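Local coordinates for calcium-regulated actin-bundling protein (Dictyostelium discoideum, PDB 4X3N) that bundles actin filaments in a calcium-regulated manner and may contribute to the structure and reorganization of filopodia and pseudopodia during cell movement, at residues V67-I72 / I276-R281; Y74-C79 / F86-G91; L188-V193 / E284-R289. One frame throughout, in Å; residues are numbered along the deposited sequence.

Contact 1 (V67-I72 / I276-R281); sequences VGWETI and IWWMNR
Trp69 and Trp278 meet as an edge-to-face (T-shaped) pair, and across these two helical segments theirs is the sole contact. The benzo edge of Trp278 is directed at the face of Trp69: the six-membered rings lie 5.0 Å apart between centroids, with their planes inclined at 65°. Trp278 CZ2 leads the approach, standing 3.5 Å from Trp69 CD2 and equally near its CE3, above the six-membered ring and displaced toward its CD2-CE3 bond, while Trp278 CH2 follows 3.8 Å from Trp69 CD2. Both indoles extend with CG anti to the backbone N (chi1 -171° in each), and this reach bridges segments whose nearest CA atoms, those of Trp69 and Trp278, remain 11.5 Å apart. Trp69 is held at its polar edge too, where NE1 is hydrogen-bonded to Glu90. Replacing Trp69 by an alanine would probably leave the Trp278 edge without the face it abuts and Glu90 without its indole N-H. Tyr65 meets both rings and Lys73 adds a cation-pi contact to Trp69. Helix 42-57 contributes Ala46, Val47 and Leu50 against Trp278, so the pair joins helix 61-79 to the C-terminal helix 273-290 beside helix 42-57, while helix 96-111 packs against Val67, Thr71 and Ile72.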
loop_
_atom_site.group_PDB
_atom_site.type_symbol
_atom_site.label_atom_id
_atom_site.label_comp_id
_atom_site.label_asym_id
_atom_site.label_seq_id
_atom_site.Cartn_x
_atom_site.Cartn_y
_atom_site.Cartn_z
ATOM N N VAL A 67 23.209 -12.849 7.763
ATOM C CA VAL A 67 21.916 -13.438 8.076
ATOM C C VAL A 67 20.823 -12.407 8.201
ATOM O O VAL A 67 19.779 -12.560 7.595
ATOM C CB VAL A 67 21.954 -14.210 9.405
ATOM C CG1 VAL A 67 20.638 -14.957 9.661
ATOM C CG2 VAL A 67 23.110 -15.200 9.442
ATOM N N GLY A 68 21.021 -11.367 9.015
ATOM C CA GLY A 68 19.974 -10.342 9.169
ATOM C C GLY A 68 19.664 -9.620 7.868
ATOM O O GLY A 68 18.505 -9.629 7.354
ATOM N N TRP A 69 20.703 -9.061 7.270
ATOM C CA TRP A 69 20.539 -8.336 6.007
ATOM C C TRP A 69 20.003 -9.194 4.871
ATOM O O TRP A 69 19.082 -8.754 4.114
ATOM C CB TRP A 69 21.847 -7.682 5.638
ATOM C CG TRP A 69 21.829 -6.735 4.513
ATOM C CD1 TRP A 69 20.922 -5.792 4.290
ATOM C CD2 TRP A 69 22.832 -6.589 3.480
ATOM N NE1 TRP A 69 21.300 -5.038 3.169
ATOM C CE2 TRP A 69 22.437 -5.563 2.651
ATOM C CE3 TRP A 69 24.004 -7.284 3.162
ATOM C CZ2 TRP A 69 23.174 -5.175 1.519
ATOM C CZ3 TRP A 69 24.748 -6.888 2.044
ATOM C CH2 TRP A 69 24.335 -5.852 1.248
ATOM N N GLU A 70 20.593 -10.376 4.686
ATOM C CA GLU A 70 20.192 -11.240 3.594
ATOM C C GLU A 70 18.774 -11.576 3.727
ATOM O O GLU A 70 18.061 -11.593 2.734
ATOM C CB GLU A 70 20.971 -12.540 3.529
ATOM C CG GLU A 70 22.372 -12.320 2.941
ATOM C CD GLU A 70 22.316 -11.727 1.515
ATOM O OE1 GLU A 70 21.504 -12.249 0.732
ATOM O OE2 GLU A 70 23.063 -10.752 1.192
ATOM N N THR A 71 18.336 -11.845 4.951
ATOM C CA THR A 71 16.988 -12.305 5.104
ATOM C C THR A 71 15.955 -11.190 4.837
ATOM O O THR A 71 14.904 -11.473 4.280
ATOM C CB THR A 71 16.777 -12.994 6.461
ATOM O OG1 THR A 71 17.792 -13.973 6.617
ATOM C CG2 THR A 71 15.432 -13.654 6.519
ATOM N N ILE A 72 16.251 -9.940 5.208
ATOM C CA ILE A 72 15.287 -8.877 5.062
ATOM C C ILE A 72 15.232 -8.536 3.618
ATOM O O ILE A 72 14.132 -8.259 3.082
ATOM C CB ILE A 72 15.531 -7.647 6.004
ATOM C CG1 ILE A 72 14.261 -6.798 6.179
ATOM C CG2 ILE A 72 16.664 -6.779 5.532
ATOM C CD1 ILE A 72 14.260 -5.768 7.340
ATOM N N ILE A 276 33.389 1.102 8.062
ATOM C CA ILE A 276 34.650 0.570 7.575
ATOM C C ILE A 276 34.538 -0.911 7.512
ATOM O O ILE A 276 34.805 -1.498 6.485
ATOM C CB ILE A 276 35.881 1.066 8.394
ATOM C CG1 ILE A 276 36.072 2.581 8.300
ATOM C CG2 ILE A 276 37.129 0.320 7.962
ATOM C CD1 ILE A 276 36.144 3.131 6.887
ATOM N N TRP A 277 34.048 -1.549 8.575
ATOM C CA TRP A 277 33.891 -2.997 8.551
ATOM C C TRP A 277 32.941 -3.446 7.394
ATOM O O TRP A 277 33.193 -4.428 6.694
ATOM C CB TRP A 277 33.348 -3.490 9.919
ATOM C CG TRP A 277 33.163 -5.015 9.988
ATOM C CD1 TRP A 277 34.059 -5.943 10.503
ATOM C CD2 TRP A 277 32.040 -5.775 9.532
ATOM N NE1 TRP A 277 33.545 -7.211 10.393
ATOM C CE2 TRP A 277 32.323 -7.142 9.783
ATOM C CE3 TRP A 277 30.833 -5.442 8.909
ATOM C CZ2 TRP A 277 31.438 -8.167 9.428
ATOM C CZ3 TRP A 277 29.949 -6.454 8.573
ATOM C CH2 TRP A 277 30.260 -7.807 8.833
ATOM N N TRP A 278 31.822 -2.736 7.208
ATOM C CA TRP A 278 30.797 -3.201 6.239
ATOM C C TRP A 278 31.346 -3.139 4.836
ATOM O O TRP A 278 31.217 -4.055 4.043
ATOM C CB TRP A 278 29.556 -2.300 6.330
ATOM C CG TRP A 278 28.396 -2.801 5.548
ATOM C CD1 TRP A 278 28.126 -2.559 4.202
ATOM C CD2 TRP A 278 27.324 -3.614 6.021
ATOM N NE1 TRP A 278 26.964 -3.125 3.862
ATOM C CE2 TRP A 278 26.444 -3.796 4.946
ATOM C CE3 TRP A 278 26.997 -4.181 7.261
ATOM C CZ2 TRP A 278 25.277 -4.568 5.060
ATOM C CZ3 TRP A 278 25.824 -4.937 7.373
ATOM C CH2 TRP A 278 24.978 -5.100 6.302
ATOM N N MET A 279 31.976 -2.023 4.536
ATOM C CA MET A 279 32.504 -1.847 3.185
ATOM C C MET A 279 33.571 -2.851 2.854
ATOM O O MET A 279 33.603 -3.387 1.773
ATOM C CB MET A 279 33.038 -0.422 3.027
ATOM C CG MET A 279 31.914 0.580 2.895
ATOM S SD MET A 279 32.486 2.217 2.405
ATOM C CE MET A 279 33.891 2.484 3.550
ATOM N N ASN A 280 34.436 -3.155 3.807
ATOM C CA ASN A 280 35.446 -4.234 3.604
ATOM C C ASN A 280 34.818 -5.564 3.460
ATOM O O ASN A 280 35.145 -6.315 2.577
ATOM C CB ASN A 280 36.504 -4.210 4.713
ATOM C CG ASN A 280 37.574 -3.116 4.479
ATOM O OD1 ASN A 280 38.513 -3.332 3.756
ATOM N ND2 ASN A 280 37.399 -1.951 5.061
ATOM N N ARG A 281 33.889 -5.895 4.340
ATOM C CA ARG A 281 33.139 -7.126 4.142
ATOM C C ARG A 281 32.490 -7.288 2.777
ATOM O O ARG A 281 32.483 -8.373 2.164
ATOM C CB ARG A 281 32.039 -7.203 5.206
ATOM C CG ARG A 281 31.320 -8.524 5.246
ATOM C CD ARG A 281 32.276 -9.628 5.686
ATOM N NE ARG A 281 31.577 -10.897 5.756
ATOM C CZ ARG A 281 31.244 -11.645 4.696
ATOM N NH1 ARG A 281 31.552 -11.260 3.468
ATOM N NH2 ARG A 281 30.570 -12.800 4.874
#

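Contact 2 (Y74-C79 / F86-G91); sequences YADMHC and FKYDEG
Tyr88 is engaged twice by the end of helix 61-79, at its hydroxyl by Asp76 and on one ring face by Met77. The polar part is a short hydrogen bond from Tyr88 OH to Asp76 OD2, 2.6 Å long, which uses the anti lone pair of the carboxylate oxygen, the one directed away from OD1. OD2 lies at the edge of the tyrosine ring and in its plane, with carboxylate and ring planes turned 70° from each other. The same hydroxyl accepts the backbone N-H of Gly91, with Gly91 N 3.0 Å from Tyr88 OH, so the hydroxyl, donor to the helix and acceptor from Gly91, links the two. Asp76 OD2 also forms a salt bridge with Lys80, which probably helps to stabilise the buried carboxylate as an anion.

The apolar part is a CH-pi contact: Met77 CG stands 3.5 Å from the centroid of the Tyr88 ring, almost above it. Met77 SD lies over the same face at 4.4 Å from that centroid, a Met-aromatic contact. Tyr88 CG is anti to the backbone N (chi1 170°), which sends the ring toward the helix. On the opposite face of the ring the backbone N of Glu90 sits over its centre, 4.2 Å above the plane, as the loop curls round the tyrosine. The loop backbone presses on the carboxylate, with Gly91 CA 3.3 Å from Asp76 OD2; a CB here would run into the carboxylate.

The contact folds the loop between helix 61-79 and strand 93-95 back on the helix that precedes it. Phe42, at the start of helix 42-57, packs on Asp76 and Tyr88 and shares backbone hydrogen bonds with Gly91, whereas Arg198 of helix 181-211 binds Asp89 and the carbonyl oxygen of Phe86.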
loop_
_atom_site.group_PDB
_atom_site.type_symbol
_atom_site.label_atom_id
_atom_site.label_comp_id
_atom_site.label_asym_id
_atom_site.label_seq_id
_atom_site.Cartn_x
_atom_site.Cartn_y
_atom_site.Cartn_z
ATOM N N TYR A 74 15.710 -10.716 1.148
ATOM C CA TYR A 74 14.914 -11.723 0.460
ATOM C C TYR A 74 13.413 -11.518 0.686
ATOM O O TYR A 74 12.641 -11.733 -0.219
ATOM C CB TYR A 74 15.307 -13.131 0.831
ATOM C CG TYR A 74 16.415 -13.604 -0.105
ATOM C CD1 TYR A 74 16.130 -13.997 -1.404
ATOM C CD2 TYR A 74 17.747 -13.585 0.294
ATOM C CE1 TYR A 74 17.134 -14.397 -2.266
ATOM C CE2 TYR A 74 18.761 -13.979 -0.558
ATOM C CZ TYR A 74 18.450 -14.380 -1.830
ATOM O OH TYR A 74 19.459 -14.783 -2.666
ATOM N N ALA A 75 13.035 -11.109 1.886
ATOM C CA ALA A 75 11.613 -10.865 2.192
ATOM C C ALA A 75 11.067 -9.720 1.381
ATOM O O ALA A 75 9.968 -9.842 0.798
ATOM C CB ALA A 75 11.412 -10.678 3.673
ATOM N N ASP A 76 11.868 -8.652 1.248
ATOM C CA ASP A 76 11.544 -7.517 0.410
ATOM C C ASP A 76 11.453 -7.872 -1.089
ATOM O O ASP A 76 10.502 -7.467 -1.794
ATOM C CB ASP A 76 12.575 -6.390 0.602
ATOM C CG ASP A 76 12.106 -5.090 0.052
ATOM O OD1 ASP A 76 10.971 -4.677 0.310
ATOM O OD2 ASP A 76 12.855 -4.426 -0.663
ATOM N N MET A 77 12.441 -8.618 -1.580
ATOM C CA MET A 77 12.410 -9.107 -2.977
ATOM C C MET A 77 11.121 -9.841 -3.323
ATOM O O MET A 77 10.506 -9.596 -4.352
ATOM C CB MET A 77 13.544 -10.076 -3.197
ATOM C CG MET A 77 14.878 -9.348 -3.416
ATOM S SD MET A 77 16.274 -10.508 -3.401
ATOM C CE MET A 77 15.970 -11.364 -4.943
ATOM N N HIS A 78 10.700 -10.754 -2.466
ATOM C CA HIS A 78 9.493 -11.442 -2.728
ATOM C C HIS A 78 8.299 -10.490 -2.768
ATOM O O HIS A 78 7.408 -10.657 -3.565
ATOM C CB HIS A 78 9.297 -12.504 -1.672
ATOM C CG HIS A 78 10.367 -13.516 -1.714
ATOM N ND1 HIS A 78 10.593 -14.418 -0.696
ATOM C CD2 HIS A 78 11.310 -13.754 -2.661
ATOM C CE1 HIS A 78 11.618 -15.183 -1.031
ATOM N NE2 HIS A 78 12.061 -14.806 -2.222
ATOM N N CYS A 79 8.286 -9.524 -1.865
ATOM C CA CYS A 79 7.208 -8.620 -1.762
ATOM C C CYS A 79 7.142 -7.972 -3.088
ATOM O O CYS A 79 6.051 -7.746 -3.551
ATOM C CB CYS A 79 7.477 -7.568 -0.710
ATOM S SG CYS A 79 6.309 -6.219 -0.663
ATOM N N PHE A 86 20.566 -9.581 -8.631
ATOM C CA PHE A 86 21.164 -8.547 -9.469
ATOM C C PHE A 86 20.156 -7.654 -10.130
ATOM O O PHE A 86 20.535 -6.683 -10.799
ATOM C CB PHE A 86 22.137 -9.142 -10.526
ATOM C CG PHE A 86 21.495 -10.041 -11.519
ATOM C CD1 PHE A 86 20.943 -9.516 -12.674
ATOM C CD2 PHE A 86 21.471 -11.425 -11.331
ATOM C CE1 PHE A 86 20.366 -10.324 -13.621
ATOM C CE2 PHE A 86 20.905 -12.261 -12.283
ATOM C CZ PHE A 86 20.329 -11.702 -13.422
ATOM N N LYS A 87 18.883 -7.927 -9.928
ATOM C CA LYS A 87 17.813 -7.044 -10.428
ATOM C C LYS A 87 17.106 -6.361 -9.241
ATOM O O LYS A 87 16.058 -5.751 -9.377
ATOM C CB LYS A 87 16.819 -7.855 -11.190
ATOM C CG LYS A 87 17.430 -8.661 -12.330
ATOM C CD LYS A 87 16.406 -9.656 -12.881
ATOM C CE LYS A 87 15.406 -8.930 -13.772
ATOM N NZ LYS A 87 16.126 -8.319 -14.952
ATOM N N TYR A 88 17.665 -6.461 -8.055
ATOM C CA TYR A 88 16.950 -5.964 -6.903
ATOM C C TYR A 88 17.486 -4.613 -6.514
ATOM O O TYR A 88 18.655 -4.505 -6.281
ATOM C CB TYR A 88 17.100 -7.026 -5.808
ATOM C CG TYR A 88 16.639 -6.576 -4.498
ATOM C CD1 TYR A 88 15.333 -6.155 -4.324
ATOM C CD2 TYR A 88 17.511 -6.538 -3.397
ATOM C CE1 TYR A 88 14.893 -5.766 -3.082
ATOM C CE2 TYR A 88 17.084 -6.101 -2.175
ATOM C CZ TYR A 88 15.793 -5.695 -2.040
ATOM O OH TYR A 88 15.334 -5.279 -0.862
ATOM N N ASP A 89 16.653 -3.567 -6.433
ATOM C CA ASP A 89 17.086 -2.286 -5.915
ATOM C C ASP A 89 16.710 -2.334 -4.409
ATOM O O ASP A 89 15.552 -2.549 -4.032
ATOM C CB ASP A 89 16.365 -1.119 -6.564
ATOM C CG ASP A 89 16.606 -1.008 -8.065
ATOM O OD1 ASP A 89 17.742 -1.185 -8.509
ATOM O OD2 ASP A 89 15.628 -0.718 -8.788
ATOM N N GLU A 90 17.708 -2.159 -3.575
ATOM C CA GLU A 90 17.588 -2.422 -2.156
ATOM C C GLU A 90 16.459 -1.602 -1.504
ATOM O O GLU A 90 16.380 -0.414 -1.692
ATOM C CB GLU A 90 18.920 -2.117 -1.480
ATOM C CG GLU A 90 19.013 -2.783 -0.111
ATOM C CD GLU A 90 20.294 -2.498 0.643
ATOM O OE1 GLU A 90 21.169 -1.796 0.181
ATOM O OE2 GLU A 90 20.399 -3.016 1.743
ATOM N N GLY A 91 15.639 -2.254 -0.664
ATOM C CA GLY A 91 14.497 -1.612 -0.003
ATOM C C GLY A 91 14.802 -0.986 1.345
ATOM O O GLY A 91 15.947 -0.720 1.627
#

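Contact 3 (L188-V193 / E284-R289); sequences LALEEV and EEKKKR
Lys286 lays the aliphatic part of its side chain against Leu190 and Val193, one turn apart on the facing helix, and it has the largest area buried between the segments. Contact is made by the methylenes. Lys286 CD meets the CD2 methyl of Leu190 at 3.7 Å, and Lys286 CE comes to 3.9 Å from Val193 CG1. The same CE also approaches the backbone, 3.7 Å from Leu190 O, without any hydrogen bond between the two segments. The chain leaves its helix with CG anti to the carbonyl carbon (chi1 -78°), runs extended as far as CE and then bends at chi4 (70°). That last turn carries NZ to Asn194 OD1, just beyond the segment, where it finds its hydrogen bond; Asp282 is a longer, weak ionic partner, and Glu191 OE1 remains 6.4 Å from NZ. The lysine thus joins an apolar stem in the interface to a polar tip beside it.

Leu190 offers a single branch to the lysine, CD2, and crosses it at a slant. Val193 points toward the other helix: its CG1, anti to the backbone N (chi1 175°), touches both CD and CE of Lys286, the CD contact being 4.1 Å. The two segments come closest here, with Val193 CA 8.1 Å from Lys286 CA.

Helix 232-255 packs on the two apolar residues as well: Val248 meets Leu190, and Leu237, Leu241 and Ala244 meet Val193. Leu190 also packs on Met279 and Asp282 of helix 273-290, so helix 181-211 is joined here to both helix 232-255 and the C-terminal helix.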
loop_
_atom_site.group_PDB
_atom_site.type_symbol
_atom_site.label_atom_id
_atom_site.label_comp_id
_atom_site.label_asym_id
_atom_site.label_seq_id
_atom_site.Cartn_x
_atom_site.Cartn_y
_atom_site.Cartn_z
ATOM N N LEU A 188 29.701 4.603 -2.610
ATOM C CA LEU A 188 29.236 4.768 -3.979
ATOM C C LEU A 188 30.072 4.010 -4.971
ATOM O O LEU A 188 29.542 3.550 -5.980
ATOM C CB LEU A 188 29.210 6.251 -4.373
ATOM C CG LEU A 188 28.238 7.089 -3.558
ATOM C CD1 LEU A 188 28.416 8.587 -3.871
ATOM C CD2 LEU A 188 26.834 6.621 -3.842
ATOM N N ALA A 189 31.362 3.856 -4.717
ATOM C CA ALA A 189 32.138 2.989 -5.567
ATOM C C ALA A 189 31.661 1.530 -5.488
ATOM O O ALA A 189 31.607 0.790 -6.478
ATOM C CB ALA A 189 33.607 3.079 -5.186
ATOM N N LEU A 190 31.357 1.088 -4.281
ATOM C CA LEU A 190 30.718 -0.224 -4.119
ATOM C C LEU A 190 29.361 -0.310 -4.852
ATOM O O LEU A 190 29.087 -1.297 -5.499
ATOM C CB LEU A 190 30.616 -0.593 -2.645
ATOM C CG LEU A 190 31.937 -1.078 -2.007
ATOM C CD1 LEU A 190 31.939 -0.998 -0.498
ATOM C CD2 LEU A 190 32.326 -2.453 -2.474
ATOM N N GLU A 191 28.548 0.740 -4.828
ATOM C CA GLU A 191 27.283 0.699 -5.511
ATOM C C GLU A 191 27.537 0.635 -7.023
ATOM O O GLU A 191 26.803 -0.001 -7.764
ATOM C CB GLU A 191 26.367 1.882 -5.140
ATOM C CG GLU A 191 25.094 1.928 -5.966
ATOM C CD GLU A 191 24.295 0.593 -5.971
ATOM O OE1 GLU A 191 24.393 -0.191 -4.976
ATOM O OE2 GLU A 191 23.575 0.318 -6.980
ATOM N N GLU A 192 28.576 1.287 -7.491
ATOM C CA GLU A 192 28.907 1.168 -8.897
ATOM C C GLU A 192 29.334 -0.304 -9.258
ATOM O O GLU A 192 29.070 -0.766 -10.335
ATOM C CB GLU A 192 29.972 2.211 -9.222
ATOM C CG GLU A 192 30.637 2.061 -10.574
ATOM C CD GLU A 192 29.704 2.277 -11.731
ATOM O OE1 GLU A 192 28.726 2.987 -11.534
ATOM O OE2 GLU A 192 29.959 1.708 -12.816
ATOM N N VAL A 193 29.971 -1.052 -8.366
ATOM C CA VAL A 193 30.152 -2.456 -8.631
ATOM C C VAL A 193 28.803 -3.152 -8.804
ATOM O O VAL A 193 28.656 -3.991 -9.691
ATOM C CB VAL A 193 30.956 -3.168 -7.543
ATOM C CG1 VAL A 193 31.023 -4.657 -7.799
ATOM C CG2 VAL A 193 32.350 -2.587 -7.382
ATOM N N GLU A 284 34.984 -7.675 0.041
ATOM C CA GLU A 284 35.437 -9.070 0.117
ATOM C C GLU A 284 34.472 -10.025 -0.616
ATOM O O GLU A 284 34.888 -10.816 -1.461
ATOM C CB GLU A 284 35.594 -9.409 1.616
ATOM C CG GLU A 284 35.881 -10.857 1.988
ATOM C CD GLU A 284 35.731 -11.127 3.521
ATOM O OE1 GLU A 284 35.421 -12.271 3.893
ATOM O OE2 GLU A 284 35.907 -10.218 4.370
ATOM N N GLU A 285 33.183 -9.934 -0.294
ATOM C CA GLU A 285 32.123 -10.738 -0.918
ATOM C C GLU A 285 32.126 -10.549 -2.434
ATOM O O GLU A 285 32.167 -11.499 -3.232
ATOM C CB GLU A 285 30.752 -10.311 -0.345
ATOM C CG GLU A 285 29.595 -11.281 -0.583
ATOM C CD GLU A 285 29.838 -12.612 0.067
ATOM O OE1 GLU A 285 30.620 -12.638 1.034
ATOM O OE2 GLU A 285 29.276 -13.630 -0.400
ATOM N N LYS A 286 32.168 -9.298 -2.836
ATOM C CA LYS A 286 32.167 -9.017 -4.251
ATOM C C LYS A 286 33.339 -9.650 -4.941
ATOM O O LYS A 286 33.156 -10.212 -6.037
ATOM C CB LYS A 286 32.079 -7.503 -4.505
ATOM C CG LYS A 286 30.657 -6.954 -4.318
ATOM C CD LYS A 286 30.671 -5.522 -3.841
ATOM C CE LYS A 286 29.392 -4.765 -4.280
ATOM N NZ LYS A 286 28.124 -5.179 -3.611
ATOM N N LYS A 287 34.541 -9.539 -4.362
ATOM C CA LYS A 287 35.778 -10.009 -5.069
ATOM C C LYS A 287 35.746 -11.494 -5.208
ATOM O O LYS A 287 36.088 -12.063 -6.237
ATOM C CB LYS A 287 37.049 -9.604 -4.316
ATOM C CG LYS A 287 37.397 -8.167 -4.544
ATOM C CD LYS A 287 38.509 -7.660 -3.635
ATOM C CE LYS A 287 39.881 -8.175 -4.038
ATOM N NZ LYS A 287 40.885 -7.694 -3.029
ATOM N N LYS A 288 35.298 -12.126 -4.143
ATOM C CA LYS A 288 35.157 -13.577 -4.110
ATOM C C LYS A 288 34.296 -14.029 -5.291
ATOM O O LYS A 288 34.680 -14.944 -6.016
ATOM C CB LYS A 288 34.630 -13.935 -2.729
ATOM C CG LYS A 288 33.768 -15.149 -2.462
ATOM C CD LYS A 288 33.969 -15.467 -0.970
ATOM C CE LYS A 288 32.687 -15.788 -0.227
ATOM N NZ LYS A 288 32.430 -17.249 -0.343
ATOM N N ARG A 289 33.199 -13.324 -5.544
ATOM C CA ARG A 289 32.172 -13.775 -6.491
ATOM C C ARG A 289 32.466 -13.322 -7.930
ATOM O O ARG A 289 32.205 -14.037 -8.852
ATOM C CB ARG A 289 30.802 -13.333 -5.937
ATOM C CG ARG A 289 29.596 -13.433 -6.859
ATOM C CD ARG A 289 28.762 -14.682 -6.620
ATOM N NE ARG A 289 27.586 -14.751 -7.515
ATOM C CZ ARG A 289 27.595 -15.090 -8.817
ATOM N NH1 ARG A 289 28.732 -15.412 -9.443
ATOM N NH2 ARG A 289 26.441 -15.119 -9.508
#

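Overall arrangement
From the N terminus, helix 61-79 is the first to take part in these contacts, bearing segment 67-72 of contact 1 and then segment 74-79 of contact 2. Contact 2 closes a short loop ahead of strand 93-95 and is nested within the long loop that contact 1 closes on helix 273-290. Contact 3 opens later, on helix 181-211, and ends on that same C-terminal helix, so contacts 1 and 3 cross along the chain, whereas 2 and 3 follow in series. Contacts 1 and 2 touch through Trp69 and Glu90, and contacts 1 and 3 through Met279 and Leu190. Helix 273-290 thereby ties helix 61-79 to the long helix 181-211.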